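Local coordinates for pilin (Streptococcus pyogenes serotype M1, PDB 3GLD), which forms the covalently linked shaft of the pilus, which the bacterium needs for adhesion to host cells, aggregation and biofilm formation, at residues 235-247 with 272-286. The protein carries 2 engineered substitutions. Numbering follows the deposited sequence.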
loop_
_atom_site.group_PDB
_atom_site.type_symbol
_atom_site.label_atom_id
_atom_site.label_comp_id
_atom_site.label_asym_id
_atom_site.label_seq_id
_atom_site.Cartn_x
_atom_site.Cartn_y
_atom_site.Cartn_z
ATOM N N LEU A 235 5.833 -8.969 -5.594
ATOM C CA LEU A 235 6.099 -7.921 -6.579
ATOM C C LEU A 235 5.119 -6.759 -6.381
ATOM O O LEU A 235 3.915 -6.960 -6.436
ATOM C CB LEU A 235 5.941 -8.482 -7.994
ATOM C CG LEU A 235 6.230 -7.546 -9.174
ATOM C CD1 LEU A 235 7.678 -7.130 -9.191
ATOM C CD2 LEU A 235 5.857 -8.238 -10.478
ATOM N N PRO A 236 5.632 -5.536 -6.148
ATOM C CA PRO A 236 4.640 -4.472 -6.033
ATOM C C PRO A 236 3.944 -4.121 -7.350
ATOM O O PRO A 236 4.500 -4.323 -8.441
ATOM C CB PRO A 236 5.447 -3.273 -5.506
ATOM C CG PRO A 236 6.762 -3.836 -5.027
ATOM C CD PRO A 236 6.998 -5.078 -5.836
ATOM N N VAL A 237 2.730 -3.572 -7.237
ATOM C CA VAL A 237 2.021 -3.021 -8.387
ATOM C C VAL A 237 2.721 -1.762 -8.902
ATOM O O VAL A 237 3.246 -0.963 -8.114
ATOM C CB VAL A 237 0.538 -2.673 -8.019
ATOM C CG1 VAL A 237 -0.207 -2.111 -9.239
ATOM C CG2 VAL A 237 -0.199 -3.901 -7.516
ATOM N N GLY A 238 2.721 -1.577 -10.220
ATOM C CA GLY A 238 3.318 -0.390 -10.836
ATOM C C GLY A 238 4.816 -0.451 -11.132
ATOM O O GLY A 238 5.425 0.567 -11.467
ATOM N N VAL A 239 5.405 -1.644 -11.045
ATOM C CA VAL A 239 6.848 -1.814 -11.242
ATOM C C VAL A 239 7.154 -2.363 -12.624
ATOM O O VAL A 239 6.582 -3.383 -13.048
ATOM C CB VAL A 239 7.493 -2.701 -10.146
ATOM C CG1 VAL A 239 8.930 -3.130 -10.541
ATOM C CG2 VAL A 239 7.542 -1.954 -8.804
ATOM N N ASP A 240 8.046 -1.686 -13.336
ATOM C CA ASP A 240 8.496 -2.187 -14.642
ATOM C C ASP A 240 9.478 -3.323 -14.478
ATOM O O ASP A 240 10.244 -3.360 -13.509
ATOM C CB ASP A 240 9.137 -1.080 -15.477
ATOM C CG ASP A 240 8.158 0.004 -15.842
ATOM O OD1 ASP A 240 6.976 -0.109 -15.476
ATOM O OD2 ASP A 240 8.566 0.977 -16.490
ATOM N N TYR A 241 9.463 -4.252 -15.429
ATOM C CA TYR A 241 10.416 -5.346 -15.399
ATOM C C TYR A 241 10.640 -5.952 -16.786
ATOM O O TYR A 241 9.832 -5.775 -17.694
ATOM C CB TYR A 241 9.996 -6.414 -14.372
ATOM C CG TYR A 241 8.722 -7.143 -14.723
ATOM C CD1 TYR A 241 8.749 -8.277 -15.539
ATOM C CD2 TYR A 241 7.484 -6.694 -14.244
ATOM C CE1 TYR A 241 7.574 -8.941 -15.880
ATOM C CE2 TYR A 241 6.317 -7.337 -14.571
ATOM C CZ TYR A 241 6.364 -8.469 -15.390
ATOM O OH TYR A 241 5.204 -9.124 -15.711
ATOM N N VAL A 242 11.763 -6.655 -16.916
ATOM C CA VAL A 242 12.098 -7.419 -18.106
ATOM C C VAL A 242 12.600 -8.774 -17.637
ATOM O O VAL A 242 13.389 -8.860 -16.678
ATOM C CB VAL A 242 13.233 -6.747 -18.925
ATOM C CG1 VAL A 242 13.439 -7.485 -20.263
ATOM C CG2 VAL A 242 12.935 -5.275 -19.201
ATOM N N VAL A 243 12.127 -9.828 -18.300
ATOM C CA VAL A 243 12.679 -11.168 -18.129
ATOM C C VAL A 243 13.292 -11.637 -19.442
ATOM O O VAL A 243 12.651 -11.567 -20.490
ATOM C CB VAL A 243 11.614 -12.209 -17.730
ATOM C CG1 VAL A 243 12.288 -13.530 -17.337
ATOM C CG2 VAL A 243 10.722 -11.681 -16.590
ATOM N N THR A 244 14.532 -12.122 -19.389
ATOM C CA THR A 244 15.174 -12.632 -20.590
ATOM C C THR A 244 15.869 -13.963 -20.313
ATOM O O THR A 244 16.512 -14.143 -19.275
ATOM C CB THR A 244 16.240 -11.666 -21.125
ATOM O OG1 THR A 244 17.402 -11.769 -20.305
ATOM C CG2 THR A 244 15.775 -10.241 -21.129
ATOM N N GLU A 245 15.752 -14.884 -21.255
ATOM C CA GLU A 245 16.545 -16.112 -21.256
ATOM C C GLU A 245 17.796 -15.906 -22.123
ATOM O O GLU A 245 17.737 -15.167 -23.099
ATOM C CB GLU A 245 15.682 -17.216 -21.846
ATOM C CG GLU A 245 16.316 -18.598 -21.925
ATOM C CD GLU A 245 15.394 -19.614 -22.588
ATOM O OE1 GLU A 245 14.292 -19.881 -22.077
ATOM O OE2 GLU A 245 15.780 -20.168 -23.626
ATOM N N ASP A 246 18.910 -16.564 -21.793
ATOM C CA ASP A 246 20.070 -16.621 -22.714
ATOM C C ASP A 246 19.656 -17.135 -24.103
ATOM O O ASP A 246 18.603 -17.737 -24.273
ATOM C CB ASP A 246 21.190 -17.535 -22.170
ATOM C CG ASP A 246 22.078 -16.838 -21.154
ATOM O OD1 ASP A 246 21.747 -15.699 -20.763
ATOM O OD2 ASP A 246 23.100 -17.434 -20.753
ATOM N N ASP A 247 20.509 -16.894 -25.087
ATOM C CA ASP A 247 20.264 -17.311 -26.456
ATOM C C ASP A 247 20.782 -18.738 -26.635
ATOM O O ASP A 247 21.953 -19.038 -26.349
ATOM C CB ASP A 247 20.961 -16.338 -27.408
ATOM C CG ASP A 247 20.590 -16.556 -28.866
ATOM O OD1 ASP A 247 20.094 -17.648 -29.226
ATOM O OD2 ASP A 247 20.823 -15.617 -29.663
ATOM N N ASN A 272 13.733 -14.359 -27.225
ATOM C CA ASN A 272 14.152 -14.763 -25.892
ATOM C C ASN A 272 13.931 -13.742 -24.776
ATOM O O ASN A 272 14.452 -13.916 -23.680
ATOM C CB ASN A 272 15.603 -15.257 -25.898
ATOM C CG ASN A 272 16.574 -14.247 -26.497
ATOM O OD1 ASN A 272 17.541 -14.634 -27.166
ATOM N ND2 ASN A 272 16.328 -12.954 -26.269
ATOM N N SER A 273 13.158 -12.698 -25.065
ATOM C CA SER A 273 12.910 -11.621 -24.106
ATOM C C SER A 273 11.464 -11.134 -24.065
ATOM O O SER A 273 10.784 -11.058 -25.084
ATOM C CB SER A 273 13.834 -10.432 -24.398
ATOM O OG SER A 273 13.647 -9.402 -23.441
ATOM N N THR A 274 11.001 -10.797 -22.864
ATOM C CA THR A 274 9.790 -9.993 -22.741
ATOM C C THR A 274 10.136 -8.585 -23.213
ATOM O O THR A 274 11.301 -8.199 -23.262
ATOM C CB THR A 274 9.241 -9.945 -21.277
ATOM O OG1 THR A 274 10.204 -9.327 -20.396
ATOM C CG2 THR A 274 8.918 -11.351 -20.788
ATOM N N GLU A 275 9.124 -7.817 -23.580
ATOM C CA GLU A 275 9.307 -6.376 -23.637
ATOM C C GLU A 275 9.301 -5.870 -22.185
ATOM O O GLU A 275 9.140 -6.652 -21.244
ATOM C CB GLU A 275 8.173 -5.728 -24.424
ATOM C CG GLU A 275 8.067 -6.147 -25.881
ATOM C CD GLU A 275 6.713 -5.777 -26.474
ATOM O OE1 GLU A 275 5.723 -5.683 -25.701
ATOM O OE2 GLU A 275 6.641 -5.577 -27.707
ATOM N N GLN A 276 9.489 -4.570 -21.990
ATOM C CA GLN A 276 9.327 -4.006 -20.658
ATOM C C GLN A 276 7.857 -4.109 -20.241
ATOM O O GLN A 276 6.981 -3.529 -20.866
ATOM C CB GLN A 276 9.834 -2.559 -20.602
ATOM C CG GLN A 276 9.848 -1.972 -19.191
ATOM C CD GLN A 276 11.049 -1.077 -18.940
ATOM O OE1 GLN A 276 12.200 -1.532 -18.956
ATOM N NE2 GLN A 276 10.788 0.195 -18.695
ATOM N N GLU A 277 7.596 -4.900 -19.213
ATOM C CA GLU A 277 6.254 -5.046 -18.687
ATOM C C GLU A 277 6.136 -4.151 -17.469
ATOM O O GLU A 277 7.141 -3.891 -16.802
ATOM C CB GLU A 277 5.996 -6.485 -18.250
ATOM C CG GLU A 277 5.700 -7.469 -19.358
ATOM C CD GLU A 277 4.516 -7.076 -20.210
ATOM O OE1 GLU A 277 3.458 -6.702 -19.664
ATOM O OE2 GLU A 277 4.638 -7.157 -21.443
ATOM N N THR A 278 4.910 -3.703 -17.188
ATOM C CA THR A 278 4.572 -2.974 -15.960
ATOM C C THR A 278 3.595 -3.800 -15.144
ATOM O O THR A 278 2.549 -4.207 -15.642
ATOM C CB THR A 278 3.963 -1.603 -16.278
ATOM O OG1 THR A 278 4.947 -0.812 -16.946
ATOM C CG2 THR A 278 3.526 -0.880 -15.010
ATOM N N SER A 279 3.946 -4.068 -13.891
ATOM C CA SER A 279 3.127 -4.954 -13.073
ATOM C C SER A 279 1.795 -4.294 -12.718
ATOM O O SER A 279 1.743 -3.089 -12.451
ATOM C CB SER A 279 3.867 -5.385 -11.818
ATOM O OG SER A 279 4.081 -4.298 -10.957
ATOM N N THR A 280 0.728 -5.088 -12.762
ATOM C CA THR A 280 -0.606 -4.633 -12.375
ATOM C C THR A 280 -1.056 -5.442 -11.163
ATOM O O THR A 280 -0.259 -6.156 -10.559
ATOM C CB THR A 280 -1.633 -4.809 -13.526
ATOM O OG1 THR A 280 -1.862 -6.206 -13.727
ATOM C CG2 THR A 280 -1.127 -4.187 -14.808
ATOM N N ASP A 281 -2.323 -5.319 -10.788
ATOM C CA ASP A 281 -2.840 -6.094 -9.678
ATOM C C ASP A 281 -3.118 -7.560 -10.042
ATOM O O ASP A 281 -3.443 -8.365 -9.174
ATOM C CB ASP A 281 -4.083 -5.419 -9.074
ATOM C CG ASP A 281 -5.253 -5.369 -10.037
ATOM O OD1 ASP A 281 -5.060 -5.416 -11.276
ATOM O OD2 ASP A 281 -6.392 -5.272 -9.550
ATOM N N LYS A 282 -2.985 -7.902 -11.316
ATOM C CA LYS A 282 -3.222 -9.257 -11.786
ATOM C C LYS A 282 -1.925 -10.093 -11.771
ATOM O O LYS A 282 -0.881 -9.634 -12.235
ATOM C CB LYS A 282 -3.751 -9.219 -13.220
ATOM C CG LYS A 282 -5.039 -8.399 -13.401
ATOM C CD LYS A 282 -6.234 -9.113 -12.780
ATOM C CE LYS A 282 -7.556 -8.385 -13.081
ATOM N NZ LYS A 282 -7.602 -7.047 -12.459
ATOM N N ASP A 283 -2.023 -11.322 -11.273
ATOM C CA ASP A 283 -0.897 -12.271 -11.255
ATOM C C ASP A 283 -0.435 -12.516 -12.695
ATOM O O ASP A 283 -1.255 -12.706 -13.602
ATOM C CB ASP A 283 -1.328 -13.587 -10.621
ATOM C CG ASP A 283 -1.439 -13.525 -9.107
ATOM O OD1 ASP A 283 -0.642 -12.807 -8.448
ATOM O OD2 ASP A 283 -2.282 -14.278 -8.554
ATOM N N MET A 284 0.874 -12.467 -12.918
ATOM C CA MET A 284 1.423 -12.615 -14.260
ATOM C C MET A 284 2.116 -13.948 -14.414
ATOM O O MET A 284 2.929 -14.305 -13.570
ATOM C CB MET A 284 2.414 -11.481 -14.552
ATOM C CG MET A 284 3.208 -11.661 -15.872
ATOM S SD MET A 284 2.163 -11.652 -17.340
ATOM C CE MET A 284 2.057 -9.880 -17.669
ATOM N N THR A 285 1.848 -14.677 -15.511
ATOM C CA THR A 285 2.608 -15.889 -15.795
ATOM C C THR A 285 3.267 -15.803 -17.164
ATOM O O THR A 285 2.595 -15.569 -18.164
ATOM C CB THR A 285 1.738 -17.147 -15.711
ATOM O OG1 THR A 285 1.171 -17.227 -14.419
ATOM C CG2 THR A 285 2.579 -18.417 -15.931
ATOM N N ILE A 286 4.589 -15.985 -17.182
ATOM C CA ILE A 286 5.383 -15.891 -18.385
ATOM C C ILE A 286 6.099 -17.224 -18.590
ATOM O O ILE A 286 6.882 -17.661 -17.738
ATOM C CB ILE A 286 6.416 -14.752 -18.312
ATOM C CG1 ILE A 286 5.708 -13.428 -17.973
ATOM C CG2 ILE A 286 7.209 -14.672 -19.615
ATOM C CD1 ILE A 286 6.602 -12.216 -17.981
#
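S279 and Y241 turn their side chains between their own backbone N and carbonyl carbon, S279 OG (chi1 67°) into the type II turn P236–V239 and the Y241 ring (chi1 66°) across E277. Short strand 277-278 edges the four-stranded antiparallel sheet of the C-terminal β-domain beside strand 240-245, while 284-286 belongs to the other sheet. S279 OG donates to P236 O at 2.6 Å, in the carbonyl plane on a lone pair, and accepts from V239 N, so one hydroxyl ties together both ends of the turn. Next to it, T278 OG1 lies alongside D240 and reaches OD1 at 2.6 Å from above the carboxylate plane, while Q276 NE2 adds a weak bond to OD2; the amide's OE1 turns to K186. On the face where Y241 lies, E277 CB sits over the ring, 3.8 Å from its centroid, in a CH-pi contact, and E277 OE2 forms a salt bridge with K267 NZ. I286 CD1 meets the ring edge, 4.0 Å from CE1. Backbone bonds pair Y241 with E277 in both directions, and E245 N with N272 O; E245 autocatalyses the K166–N290 isopeptide, and its OE1 bonds K166 NZ. Between them the register slips by one residue, and a side chain replaces a backbone acceptor: T274 OG1 takes the V243 N-H at 2.9 Å and 168°, and itself donates to E275 O.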